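Local structure of sulfate transporter 4.1, chloroplastic (Arabidopsis thaliana, 7LHV) at residues 75-80 and 85-90; 350-355 and 361-366; 357-362 and 396-401; 126-131 and 413-418. The protein cotransports sulfate and protons across a membrane and may play a role in regulating sulfate assimilation. One frame throughout, in Å; residues are numbered along the deposited sequence.

Interaction 1: 75-80 and 85-90; sequences WIDTLF and WIRTYR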
loop_
_atom_site.group_PDB
_atom_site.type_symbol
_atom_site.label_atom_id
_atom_site.label_comp_id
_atom_site.label_asym_id
_atom_site.label_seq_id
_atom_site.Cartn_x
_atom_site.Cartn_y
_atom_site.Cartn_z
ATOM N N TRP A 75 -37.473 10.486 6.515
ATOM C CA TRP A 75 -37.016 10.563 5.129
ATOM C C TRP A 75 -36.378 11.914 4.826
ATOM O O TRP A 75 -35.325 11.983 4.176
ATOM C CB TRP A 75 -38.195 10.296 4.193
ATOM C CG TRP A 75 -37.903 10.519 2.743
ATOM C CD1 TRP A 75 -37.196 9.700 1.912
ATOM C CD2 TRP A 75 -38.322 11.634 1.948
ATOM N NE1 TRP A 75 -37.147 10.238 0.648
ATOM C CE2 TRP A 75 -37.830 11.425 0.644
ATOM C CE3 TRP A 75 -39.064 12.789 2.210
ATOM C CZ2 TRP A 75 -38.056 12.329 -0.392
ATOM C CZ3 TRP A 75 -39.287 13.685 1.182
ATOM C CH2 TRP A 75 -38.784 13.450 -0.104
ATOM N N ILE A 76 -37.002 13.000 5.290
ATOM C CA ILE A 76 -36.470 14.337 5.043
ATOM C C ILE A 76 -35.112 14.504 5.708
ATOM O O ILE A 76 -34.169 15.031 5.107
ATOM C CB ILE A 76 -37.477 15.399 5.519
ATOM C CG1 ILE A 76 -38.680 15.455 4.576
ATOM C CG2 ILE A 76 -36.817 16.758 5.620
ATOM C CD1 ILE A 76 -39.823 16.298 5.094
ATOM N N ASP A 77 -34.988 14.053 6.960
ATOM C CA ASP A 77 -33.707 14.143 7.650
ATOM C C ASP A 77 -32.650 13.276 6.982
ATOM O O ASP A 77 -31.468 13.638 6.970
ATOM C CB ASP A 77 -33.869 13.749 9.118
ATOM C CG ASP A 77 -32.789 14.338 10.003
ATOM O OD1 ASP A 77 -31.866 14.988 9.466
ATOM O OD2 ASP A 77 -32.863 14.155 11.236
ATOM N N THR A 78 -33.046 12.124 6.438
ATOM C CA THR A 78 -32.091 11.259 5.754
ATOM C C THR A 78 -31.574 11.908 4.474
ATOM O O THR A 78 -30.368 11.898 4.206
ATOM C CB THR A 78 -32.737 9.907 5.447
ATOM O OG1 THR A 78 -33.191 9.305 6.666
ATOM C CG2 THR A 78 -31.741 8.981 4.769
ATOM N N LEU A 79 -32.473 12.481 3.674
ATOM C CA LEU A 79 -32.049 13.044 2.397
ATOM C C LEU A 79 -31.454 14.441 2.537
ATOM O O LEU A 79 -30.558 14.805 1.767
ATOM C CB LEU A 79 -33.221 13.077 1.415
ATOM C CG LEU A 79 -33.598 11.746 0.765
ATOM C CD1 LEU A 79 -34.516 11.980 -0.419
ATOM C CD2 LEU A 79 -32.356 10.980 0.339
ATOM N N PHE A 80 -31.925 15.232 3.502
ATOM C CA PHE A 80 -31.516 16.627 3.655
ATOM C C PHE A 80 -30.893 16.817 5.032
ATOM O O PHE A 80 -31.605 17.088 6.011
ATOM C CB PHE A 80 -32.703 17.565 3.465
ATOM C CG PHE A 80 -33.293 17.524 2.087
ATOM C CD1 PHE A 80 -32.495 17.295 0.983
ATOM C CD2 PHE A 80 -34.651 17.714 1.899
ATOM C CE1 PHE A 80 -33.040 17.256 -0.285
ATOM C CE2 PHE A 80 -35.202 17.677 0.636
ATOM C CZ PHE A 80 -34.396 17.448 -0.456
ATOM N N TRP A 85 -29.847 21.225 11.510
ATOM C CA TRP A 85 -29.746 22.505 12.198
ATOM C C TRP A 85 -30.968 23.390 12.000
ATOM O O TRP A 85 -31.055 24.443 12.640
ATOM C CB TRP A 85 -28.486 23.265 11.757
ATOM C CG TRP A 85 -28.287 23.363 10.277
ATOM C CD1 TRP A 85 -27.499 22.564 9.505
ATOM C CD2 TRP A 85 -28.873 24.324 9.392
ATOM N NE1 TRP A 85 -27.562 22.962 8.194
ATOM C CE2 TRP A 85 -28.400 24.041 8.096
ATOM C CE3 TRP A 85 -29.757 25.394 9.565
ATOM C CZ2 TRP A 85 -28.779 24.787 6.982
ATOM C CZ3 TRP A 85 -30.131 26.133 8.459
ATOM C CH2 TRP A 85 -29.644 25.826 7.184
ATOM N N ILE A 86 -31.909 23.000 11.138
ATOM C CA ILE A 86 -33.118 23.799 10.972
ATOM C C ILE A 86 -34.051 23.621 12.162
ATOM O O ILE A 86 -34.613 24.595 12.677
ATOM C CB ILE A 86 -33.816 23.449 9.647
ATOM C CG1 ILE A 86 -32.962 23.899 8.464
ATOM C CG2 ILE A 86 -35.191 24.092 9.582
ATOM C CD1 ILE A 86 -33.529 23.509 7.121
ATOM N N ARG A 87 -34.236 22.379 12.618
ATOM C CA ARG A 87 -35.139 22.127 13.736
ATOM C C ARG A 87 -34.626 22.775 15.015
ATOM O O ARG A 87 -35.382 23.430 15.742
ATOM C CB ARG A 87 -35.324 20.622 13.931
ATOM C CG ARG A 87 -36.076 19.941 12.800
ATOM C CD ARG A 87 -36.223 18.450 13.056
ATOM N NE ARG A 87 -36.966 17.789 11.989
ATOM C CZ ARG A 87 -36.411 17.255 10.911
ATOM N NH1 ARG A 87 -35.101 17.264 10.731
ATOM N NH2 ARG A 87 -37.190 16.694 9.990
ATOM N N THR A 88 -33.338 22.609 15.305
ATOM C CA THR A 88 -32.734 23.197 16.499
ATOM C C THR A 88 -32.083 24.529 16.132
ATOM O O THR A 88 -30.862 24.666 16.045
ATOM C CB THR A 88 -31.728 22.231 17.117
ATOM O OG1 THR A 88 -30.670 21.981 16.182
ATOM C CG2 THR A 88 -32.404 20.915 17.466
ATOM N N TYR A 89 -32.936 25.527 15.916
ATOM C CA TYR A 89 -32.505 26.840 15.448
ATOM C C TYR A 89 -33.027 27.898 16.414
ATOM O O TYR A 89 -34.234 28.154 16.467
ATOM C CB TYR A 89 -32.999 27.095 14.028
ATOM C CG TYR A 89 -32.509 28.390 13.428
ATOM C CD1 TYR A 89 -31.201 28.513 12.979
ATOM C CD2 TYR A 89 -33.351 29.485 13.303
ATOM C CE1 TYR A 89 -30.746 29.688 12.429
ATOM C CE2 TYR A 89 -32.902 30.665 12.753
ATOM C CZ TYR A 89 -31.599 30.761 12.318
ATOM O OH TYR A 89 -31.148 31.935 11.769
ATOM N N ARG A 90 -32.118 28.511 17.166
ATOM C CA ARG A 90 -32.464 29.584 18.097
ATOM C C ARG A 90 -32.360 30.900 17.339
ATOM O O ARG A 90 -31.267 31.436 17.151
ATOM C CB ARG A 90 -31.545 29.558 19.312
ATOM C CG ARG A 90 -31.717 28.329 20.184
ATOM C CD ARG A 90 -30.739 28.338 21.344
ATOM N NE ARG A 90 -30.993 29.446 22.256
ATOM C CZ ARG A 90 -31.837 29.398 23.278
ATOM N NH1 ARG A 90 -32.528 28.304 23.552
ATOM N NH2 ARG A 90 -31.990 30.473 24.044
#
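D77 and R87 form the ionic part of this contact, a long salt bridge with 3.9 Å from D77 OD2 to R87 NH1. D77 OD2 sits off to one side of the flat guanidinium, where none of its N-H bonds is aimed, so only the charges attract. The carboxylate and guanidinium planes are turned 43° apart, and NH1 comes nearest to the carboxylate carbon, at 3.8 Å from D77 CG. R87 bridges the gap by running extended from CG to NE (chi3 179°), since the CA atoms of the two residues are still 10.1 Å apart.

The van der Waals part is slighter: the guanidinium loosely approaches an aliphatic methyl, with I76 CG2 4.4 Å from R87 NH2 and oblique to the guanidinium plane. In all, 98 Å² is buried between the segments.

Helix 72-79 and the short helix 83-86 are joined here by a tight connection, on which I76 also packs against F83 and D77 against R84. R87 is on the surface and the ion pair is neither short nor directional, so its strength is probably reduced by screening, and small shifts of the guanidinium would probably cost it little.

Interaction 2: 350-355 and 361-366; sequences GIAKAL and YELDSN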
loop_
_atom_site.group_PDB
_atom_site.type_symbol
_atom_site.label_atom_id
_atom_site.label_comp_id
_atom_site.label_asym_id
_atom_site.label_seq_id
_atom_site.Cartn_x
_atom_site.Cartn_y
_atom_site.Cartn_z
ATOM N N GLY A 350 -11.024 16.722 7.069
ATOM C CA GLY A 350 -10.324 17.038 8.303
ATOM C C GLY A 350 -10.768 18.358 8.901
ATOM O O GLY A 350 -10.959 18.466 10.116
ATOM N N ILE A 351 -10.943 19.377 8.057
ATOM C CA ILE A 351 -11.435 20.667 8.534
ATOM C C ILE A 351 -12.835 20.519 9.111
ATOM O O ILE A 351 -13.148 21.070 10.172
ATOM C CB ILE A 351 -11.404 21.708 7.401
ATOM C CG1 ILE A 351 -9.983 21.898 6.878
ATOM C CG2 ILE A 351 -11.954 23.031 7.887
ATOM C CD1 ILE A 351 -9.919 22.655 5.579
ATOM N N ALA A 352 -13.700 19.772 8.418
ATOM C CA ALA A 352 -15.057 19.577 8.915
ATOM C C ALA A 352 -15.057 18.873 10.265
ATOM O O ALA A 352 -15.787 19.272 11.179
ATOM C CB ALA A 352 -15.879 18.786 7.901
ATOM N N LYS A 353 -14.238 17.829 10.414
ATOM C CA LYS A 353 -14.191 17.093 11.674
ATOM C C LYS A 353 -13.638 17.952 12.805
ATOM O O LYS A 353 -14.157 17.917 13.927
ATOM C CB LYS A 353 -13.359 15.821 11.514
ATOM C CG LYS A 353 -14.137 14.647 10.952
ATOM C CD LYS A 353 -13.321 13.370 10.999
ATOM C CE LYS A 353 -12.161 13.421 10.021
ATOM N NZ LYS A 353 -11.561 12.078 9.795
ATOM N N ALA A 354 -12.585 18.727 12.531
ATOM C CA ALA A 354 -12.032 19.599 13.561
ATOM C C ALA A 354 -13.049 20.644 13.999
ATOM O O ALA A 354 -13.213 20.898 15.199
ATOM C CB ALA A 354 -10.758 20.270 13.052
ATOM N N LEU A 355 -13.752 21.253 13.040
ATOM C CA LEU A 355 -14.762 22.247 13.389
ATOM C C LEU A 355 -15.914 21.620 14.162
ATOM O O LEU A 355 -16.443 22.232 15.095
ATOM C CB LEU A 355 -15.275 22.940 12.130
ATOM C CG LEU A 355 -14.295 23.880 11.428
ATOM C CD1 LEU A 355 -14.880 24.365 10.117
ATOM C CD2 LEU A 355 -13.939 25.049 12.325
ATOM N N TYR A 361 -20.881 19.248 17.922
ATOM C CA TYR A 361 -21.913 18.555 17.163
ATOM C C TYR A 361 -21.284 17.380 16.427
ATOM O O TYR A 361 -20.071 17.335 16.209
ATOM C CB TYR A 361 -22.650 19.496 16.196
ATOM C CG TYR A 361 -21.809 20.081 15.083
ATOM C CD1 TYR A 361 -21.111 21.265 15.265
ATOM C CD2 TYR A 361 -21.734 19.463 13.844
ATOM C CE1 TYR A 361 -20.351 21.806 14.251
ATOM C CE2 TYR A 361 -20.974 19.997 12.825
ATOM C CZ TYR A 361 -20.285 21.169 13.035
ATOM O OH TYR A 361 -19.526 21.707 12.023
ATOM N N GLU A 362 -22.129 16.420 16.062
ATOM C CA GLU A 362 -21.666 15.192 15.431
ATOM C C GLU A 362 -21.408 15.400 13.948
ATOM O O GLU A 362 -22.087 16.188 13.285
ATOM C CB GLU A 362 -22.694 14.077 15.617
ATOM C CG GLU A 362 -22.959 13.693 17.057
ATOM C CD GLU A 362 -23.171 12.204 17.224
ATOM O OE1 GLU A 362 -23.901 11.808 18.155
ATOM O OE2 GLU A 362 -22.605 11.428 16.426
ATOM N N LEU A 363 -20.424 14.673 13.424
ATOM C CA LEU A 363 -20.118 14.699 12.003
ATOM C C LEU A 363 -19.438 13.392 11.632
ATOM O O LEU A 363 -18.630 12.865 12.401
ATOM C CB LEU A 363 -19.228 15.893 11.645
ATOM C CG LEU A 363 -18.984 16.210 10.169
ATOM C CD1 LEU A 363 -18.822 17.701 9.998
ATOM C CD2 LEU A 363 -17.749 15.496 9.650
ATOM N N ASP A 364 -19.766 12.878 10.451
ATOM C CA ASP A 364 -19.167 11.662 9.927
ATOM C C ASP A 364 -18.468 11.952 8.606
ATOM O O ASP A 364 -18.882 12.834 7.849
ATOM C CB ASP A 364 -20.216 10.559 9.756
ATOM C CG ASP A 364 -21.374 10.982 8.883
ATOM O OD1 ASP A 364 -21.415 12.160 8.478
ATOM O OD2 ASP A 364 -22.244 10.134 8.599
ATOM N N SER A 365 -17.396 11.208 8.341
ATOM C CA SER A 365 -16.559 11.468 7.179
ATOM C C SER A 365 -17.168 10.967 5.879
ATOM O O SER A 365 -16.618 11.255 4.812
ATOM C CB SER A 365 -15.187 10.832 7.382
ATOM O OG SER A 365 -14.671 11.147 8.663
ATOM N N ASN A 366 -18.267 10.221 5.934
ATOM C CA ASN A 366 -18.880 9.692 4.723
ATOM C C ASN A 366 -19.996 10.588 4.201
ATOM O O ASN A 366 -20.061 10.858 2.995
ATOM C CB ASN A 366 -19.408 8.282 4.987
ATOM C CG ASN A 366 -18.337 7.356 5.524
ATOM O OD1 ASN A 366 -17.214 7.334 5.023
ATOM N ND2 ASN A 366 -18.678 6.593 6.552
#
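The hydroxyl of Y361, whose OH comes to 4.4 Å from L355 CB, is held from outside the two segments by a hydrogen bond to R145 N and a weak one to S144 OG. R145 also makes a cation-pi contact with the ring. Across the contact the ring brings CE1 to 4.0 Å from L355 O, obliquely to its plane.

The polar bond between the segments is weak: K353 NZ donates to S365 OG over 3.4 Å. The lysine chain bends at chi3 (-69°), and its CD also comes to 3.5 Å from S365 OG. L363 supplies the apolar part. With CG anti to the backbone N (chi1 -170°), its fork straddles the helix surface, CD1 lying 3.8 Å from A352 CB and CD2 3.9 Å from K353 CG, where the two side chains cross at about a right angle. An alanine in place of K353 would probably uncover the CD2 side of L363 and leave S365 OG without its weak donor.

L363 thus lays the extended link 361-364 along the last turns of helix 330-358 just before helix 365-381 begins, while L355 turns to S394 and N398 of helix 391-399.

Interaction 3: 357-362 and 396-401; sequences AKNRYE and VNNESE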
loop_
_atom_site.group_PDB
_atom_site.type_symbol
_atom_site.label_atom_id
_atom_site.label_comp_id
_atom_site.label_asym_id
_atom_site.label_seq_id
_atom_site.Cartn_x
_atom_site.Cartn_y
_atom_site.Cartn_z
ATOM N N ALA A 357 -15.766 18.962 16.130
ATOM C CA ALA A 357 -15.288 18.699 17.481
ATOM C C ALA A 357 -15.213 19.982 18.298
ATOM O O ALA A 357 -15.527 19.986 19.494
ATOM C CB ALA A 357 -13.926 18.011 17.434
ATOM N N LYS A 358 -14.794 21.083 17.670
ATOM C CA LYS A 358 -14.730 22.356 18.382
ATOM C C LYS A 358 -16.117 22.861 18.762
ATOM O O LYS A 358 -16.308 23.403 19.857
ATOM C CB LYS A 358 -14.004 23.398 17.533
ATOM C CG LYS A 358 -12.495 23.303 17.578
ATOM C CD LYS A 358 -11.861 24.366 16.702
ATOM C CE LYS A 358 -12.275 25.758 17.147
ATOM N NZ LYS A 358 -11.769 26.085 18.508
ATOM N N ASN A 359 -17.096 22.701 17.872
ATOM C CA ASN A 359 -18.394 23.345 18.016
ATOM C C ASN A 359 -19.473 22.424 18.573
ATOM O O ASN A 359 -20.655 22.779 18.524
ATOM C CB ASN A 359 -18.839 23.925 16.675
ATOM C CG ASN A 359 -18.012 25.121 16.259
ATOM O OD1 ASN A 359 -18.232 26.236 16.727
ATOM N ND2 ASN A 359 -17.048 24.894 15.376
ATOM N N ARG A 360 -19.099 21.250 19.081
ATOM C CA ARG A 360 -19.996 20.399 19.863
ATOM C C ARG A 360 -21.187 19.906 19.038
ATOM O O ARG A 360 -22.349 20.106 19.394
ATOM C CB ARG A 360 -20.477 21.140 21.116
ATOM C CG ARG A 360 -19.399 21.431 22.141
ATOM C CD ARG A 360 -20.000 22.136 23.346
ATOM N NE ARG A 360 -18.994 22.520 24.327
ATOM C CZ ARG A 360 -18.586 21.744 25.321
ATOM N NH1 ARG A 360 -19.095 20.538 25.508
ATOM N NH2 ARG A 360 -17.652 22.194 26.154
ATOM N N TYR A 361 -20.881 19.248 17.922
ATOM C CA TYR A 361 -21.913 18.555 17.163
ATOM C C TYR A 361 -21.284 17.380 16.427
ATOM O O TYR A 361 -20.071 17.335 16.209
ATOM C CB TYR A 361 -22.650 19.496 16.196
ATOM C CG TYR A 361 -21.809 20.081 15.083
ATOM C CD1 TYR A 361 -21.111 21.265 15.265
ATOM C CD2 TYR A 361 -21.734 19.463 13.844
ATOM C CE1 TYR A 361 -20.351 21.806 14.251
ATOM C CE2 TYR A 361 -20.974 19.997 12.825
ATOM C CZ TYR A 361 -20.285 21.169 13.035
ATOM O OH TYR A 361 -19.526 21.707 12.023
ATOM N N GLU A 362 -22.129 16.420 16.062
ATOM C CA GLU A 362 -21.666 15.192 15.431
ATOM C C GLU A 362 -21.408 15.400 13.948
ATOM O O GLU A 362 -22.087 16.188 13.285
ATOM C CB GLU A 362 -22.694 14.077 15.617
ATOM C CG GLU A 362 -22.959 13.693 17.057
ATOM C CD GLU A 362 -23.171 12.204 17.224
ATOM O OE1 GLU A 362 -23.901 11.808 18.155
ATOM O OE2 GLU A 362 -22.605 11.428 16.426
ATOM N N VAL A 396 -12.299 31.821 9.101
ATOM C CA VAL A 396 -12.940 33.129 9.225
ATOM C C VAL A 396 -14.412 32.970 9.584
ATOM O O VAL A 396 -14.966 33.751 10.365
ATOM C CB VAL A 396 -12.750 33.937 7.930
ATOM C CG1 VAL A 396 -13.680 35.133 7.900
ATOM C CG2 VAL A 396 -11.308 34.382 7.803
ATOM N N ASN A 397 -15.060 31.946 9.034
ATOM C CA ASN A 397 -16.407 31.595 9.463
ATOM C C ASN A 397 -16.424 31.179 10.930
ATOM O O ASN A 397 -17.379 31.472 11.657
ATOM C CB ASN A 397 -16.950 30.475 8.578
ATOM C CG ASN A 397 -18.440 30.562 8.376
ATOM O OD1 ASN A 397 -19.025 31.639 8.456
ATOM N ND2 ASN A 397 -19.067 29.427 8.103
ATOM N N ASN A 398 -15.379 30.476 11.376
ATOM C CA ASN A 398 -15.361 29.951 12.736
ATOM C C ASN A 398 -15.284 31.067 13.774
ATOM O O ASN A 398 -16.084 31.096 14.715
ATOM C CB ASN A 398 -14.204 28.970 12.914
ATOM C CG ASN A 398 -14.362 28.103 14.142
ATOM O OD1 ASN A 398 -15.376 27.428 14.310
ATOM N ND2 ASN A 398 -13.362 28.119 15.013
ATOM N N GLU A 399 -14.336 32.002 13.632
ATOM C CA GLU A 399 -14.340 33.063 14.640
ATOM C C GLU A 399 -15.396 34.127 14.378
ATOM O O GLU A 399 -15.554 35.030 15.206
ATOM C CB GLU A 399 -12.984 33.768 14.833
ATOM C CG GLU A 399 -12.468 34.649 13.706
ATOM C CD GLU A 399 -11.716 33.884 12.659
ATOM O OE1 GLU A 399 -11.839 32.650 12.638
ATOM O OE2 GLU A 399 -10.990 34.517 11.864
ATOM N N SER A 400 -16.121 34.052 13.266
ATOM C CA SER A 400 -17.285 34.907 13.073
ATOM C C SER A 400 -18.515 34.389 13.805
ATOM O O SER A 400 -19.617 34.893 13.571
ATOM C CB SER A 400 -17.592 35.054 11.581
ATOM O OG SER A 400 -16.485 35.607 10.894
ATOM N N GLU A 401 -18.338 33.394 14.677
ATOM C CA GLU A 401 -19.417 32.832 15.492
ATOM C C GLU A 401 -20.531 32.247 14.626
ATOM O O GLU A 401 -21.711 32.324 14.971
ATOM C CB GLU A 401 -19.976 33.876 16.461
ATOM C CG GLU A 401 -18.989 34.339 17.518
ATOM C CD GLU A 401 -18.618 33.243 18.493
ATOM O OE1 GLU A 401 -19.473 32.376 18.773
ATOM O OE2 GLU A 401 -17.468 33.250 18.981
#
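The side-chain amides of N359 and N398 meet nearly perpendicular, their planes 87° apart, with the two side chains running antiparallel and meeting at their amide ends. N359 ND2 donates to N398 OD1 over 3.2 Å, and the N-H points almost straight at the oxygen (174°). The acceptor lies close to the amide plane of N359, and the donor lies in the carbonyl plane of N398, so the twist between the groups costs the bond none of its alignment. N398 reaches across with CG anti to its backbone N (chi1 -163°).

The other end of the N398 amide faces a lysine: K358 CE is 3.4 Å from N398 ND2. The K358 chain, bent at both chi3 and chi4, crosses N398 obliquely, and it is a methylene that does the touching.

The stronger partner of N359 ND2 is L355 O, four residues back in the last turn of helix 330-358, and N359 is the first residue to leave helical geometry. Its amide therefore links the end of that helix to helix 391-399. A leucine in place of N359 would probably leave N398 OD1 and L355 O without this shared donor and let the N398 amide turn. Nearby, R360 forms a salt bridge with D557 of the second subunit, so the same helix end also faces the dimer partner.

With 100 Å² buried, the contact probably owes more to the direction of one hydrogen bond than to area: a neutral amide pair, two of whose polar ends have definite roles, one donating twice and one accepting.

Interaction 4: 126-131 and 413-418; sequences YGLYSS and IIIGCS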
loop_
_atom_site.group_PDB
_atom_site.type_symbol
_atom_site.label_atom_id
_atom_site.label_comp_id
_atom_site.label_asym_id
_atom_site.label_seq_id
_atom_site.Cartn_x
_atom_site.Cartn_y
_atom_site.Cartn_z
ATOM N N TYR A 126 -15.460 32.570 -13.839
ATOM C CA TYR A 126 -15.718 31.175 -13.503
ATOM C C TYR A 126 -15.378 30.851 -12.058
ATOM O O TYR A 126 -15.766 29.785 -11.570
ATOM C CB TYR A 126 -14.959 30.258 -14.461
ATOM C CG TYR A 126 -15.679 30.110 -15.775
ATOM C CD1 TYR A 126 -16.628 29.118 -15.959
ATOM C CD2 TYR A 126 -15.445 30.990 -16.818
ATOM C CE1 TYR A 126 -17.305 28.996 -17.151
ATOM C CE2 TYR A 126 -16.115 30.873 -18.013
ATOM C CZ TYR A 126 -17.043 29.874 -18.176
ATOM O OH TYR A 126 -17.714 29.753 -19.370
ATOM N N GLY A 127 -14.654 31.728 -11.363
ATOM C CA GLY A 127 -14.539 31.583 -9.924
ATOM C C GLY A 127 -15.860 31.838 -9.220
ATOM O O GLY A 127 -16.280 31.060 -8.360
ATOM N N LEU A 128 -16.548 32.918 -9.605
ATOM C CA LEU A 128 -17.813 33.257 -8.962
ATOM C C LEU A 128 -18.846 32.162 -9.169
ATOM O O LEU A 128 -19.576 31.803 -8.239
ATOM C CB LEU A 128 -18.332 34.592 -9.489
ATOM C CG LEU A 128 -17.471 35.812 -9.171
ATOM C CD1 LEU A 128 -18.121 37.070 -9.712
ATOM C CD2 LEU A 128 -17.239 35.924 -7.677
ATOM N N TYR A 129 -18.920 31.616 -10.385
ATOM C CA TYR A 129 -19.771 30.456 -10.627
ATOM C C TYR A 129 -19.429 29.335 -9.656
ATOM O O TYR A 129 -20.317 28.737 -9.037
ATOM C CB TYR A 129 -19.613 29.975 -12.069
ATOM C CG TYR A 129 -20.034 30.967 -13.130
ATOM C CD1 TYR A 129 -20.882 32.022 -12.832
ATOM C CD2 TYR A 129 -19.591 30.837 -14.437
ATOM C CE1 TYR A 129 -21.267 32.923 -13.803
ATOM C CE2 TYR A 129 -19.972 31.731 -15.414
ATOM C CZ TYR A 129 -20.810 32.773 -15.093
ATOM O OH TYR A 129 -21.193 33.668 -16.064
ATOM N N SER A 130 -18.134 29.071 -9.473
ATOM C CA SER A 130 -17.693 28.014 -8.575
ATOM C C SER A 130 -18.028 28.301 -7.121
ATOM O O SER A 130 -17.904 27.399 -6.288
ATOM C CB SER A 130 -16.189 27.788 -8.723
ATOM O OG SER A 130 -15.767 26.687 -7.943
ATOM N N SER A 131 -18.427 29.529 -6.793
ATOM C CA SER A 131 -18.903 29.853 -5.460
ATOM C C SER A 131 -20.412 30.015 -5.387
ATOM O O SER A 131 -20.949 30.127 -4.283
ATOM C CB SER A 131 -18.242 31.143 -4.955
ATOM O OG SER A 131 -16.839 31.000 -4.867
ATOM N N ILE A 413 -25.686 33.935 -1.495
ATOM C CA ILE A 413 -26.526 35.046 -1.929
ATOM C C ILE A 413 -25.658 36.234 -2.308
ATOM O O ILE A 413 -25.859 36.856 -3.361
ATOM C CB ILE A 413 -27.546 35.411 -0.835
ATOM C CG1 ILE A 413 -28.578 34.293 -0.679
ATOM C CG2 ILE A 413 -28.232 36.722 -1.164
ATOM C CD1 ILE A 413 -29.414 34.406 0.573
ATOM N N ILE A 414 -24.644 36.533 -1.491
ATOM C CA ILE A 414 -23.731 37.624 -1.814
ATOM C C ILE A 414 -23.131 37.403 -3.194
ATOM O O ILE A 414 -23.149 38.297 -4.049
ATOM C CB ILE A 414 -22.639 37.752 -0.737
ATOM C CG1 ILE A 414 -23.262 38.051 0.626
ATOM C CG2 ILE A 414 -21.644 38.836 -1.114
ATOM C CD1 ILE A 414 -24.172 39.252 0.630
ATOM N N ILE A 415 -22.652 36.182 -3.450
ATOM C CA ILE A 415 -22.097 35.865 -4.761
ATOM C C ILE A 415 -23.120 36.165 -5.843
ATOM O O ILE A 415 -22.827 36.856 -6.827
ATOM C CB ILE A 415 -21.638 34.399 -4.812
ATOM C CG1 ILE A 415 -20.691 34.096 -3.654
ATOM C CG2 ILE A 415 -20.959 34.105 -6.131
ATOM C CD1 ILE A 415 -19.385 34.829 -3.737
ATOM N N GLY A 416 -24.357 35.704 -5.640
ATOM C CA GLY A 416 -25.394 35.969 -6.620
ATOM C C GLY A 416 -25.559 37.450 -6.878
ATOM O O GLY A 416 -25.641 37.883 -8.032
ATOM N N CYS A 417 -25.541 38.254 -5.809
ATOM C CA CYS A 417 -25.660 39.696 -5.975
ATOM C C CYS A 417 -24.567 40.219 -6.895
ATOM O O CYS A 417 -24.840 40.980 -7.832
ATOM C CB CYS A 417 -25.603 40.387 -4.614
ATOM S SG CYS A 417 -27.033 40.062 -3.560
ATOM N N SER A 418 -23.326 39.780 -6.670
ATOM C CA SER A 418 -22.244 40.167 -7.566
ATOM C C SER A 418 -22.581 39.786 -8.999
ATOM O O SER A 418 -22.570 40.634 -9.901
ATOM C CB SER A 418 -20.935 39.513 -7.126
ATOM O OG SER A 418 -20.579 39.919 -5.817
#
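Two predicted transmembrane helices, 125-141 and 406-426, touch within the membrane part of the transporter where I415 lies against L128 and S131. The approach is close, 6.5 Å between the CA atoms of L128 and I415, and all three residues are buried.

I415 divides its branches between the two partners, and 77 of the 187 Å² buried between the segments belong to it. Its CG2, anti to the backbone N, rests against the backbone of L128, at 3.4 Å from L128 O, and lies 4.3 Å from L128 CB. The other arm, CG1 with CD1, goes to S131: CD1 is 4.0 Å from S131 CB, and CG1 is 4.0 Å from S131 O. L128 and S131 stand three residues apart on their helix, so one branched side chain spans nearly a full turn. The carbonyl under the methyl is not left without a donor, for S131 N bonds to L128 O at 2.9 Å.

The segments are separated by 281 residues, and the contact brings an early helix against a late one. This agrees with the SLC26 membrane fold, in which inverted repeats are intertwined and helices distant in sequence become neighbours.

Helix 91-119 closes over the same spot: its L109 packs on both S131 and I415, with A113 beside S131 and V110 beside I415. L128 extends the seam along helix 406-426 to L419 and F426, while F132 meets I415 from the next residue of helix 125-141. S130, whose CB points away from helix 406-426, uses its OG in a hydrogen bond to Y385 O.

How the interactions relate
Along the chain interaction 1 comes first, in the short helices ahead of helix 91-119, and closes before interactions 2 and 3 open. Those two are nested in the long loop closed by interaction 4. Interactions 2 and 3 share Y361, E362 and helix 330-358; their centres are about 11 Å apart, and they touch where L355 CD2 lies 3.4 Å from N398 OD1. Interaction 1 sits about 17 to 18 Å from them between centres, and interaction 4 about 24 to 26 Å from the other three. The end of helix 330-358 is thus tied to the start of helix 365-381 and to helix 391-399, whereas interaction 4 joins two predicted transmembrane helices farther from the chain's centre.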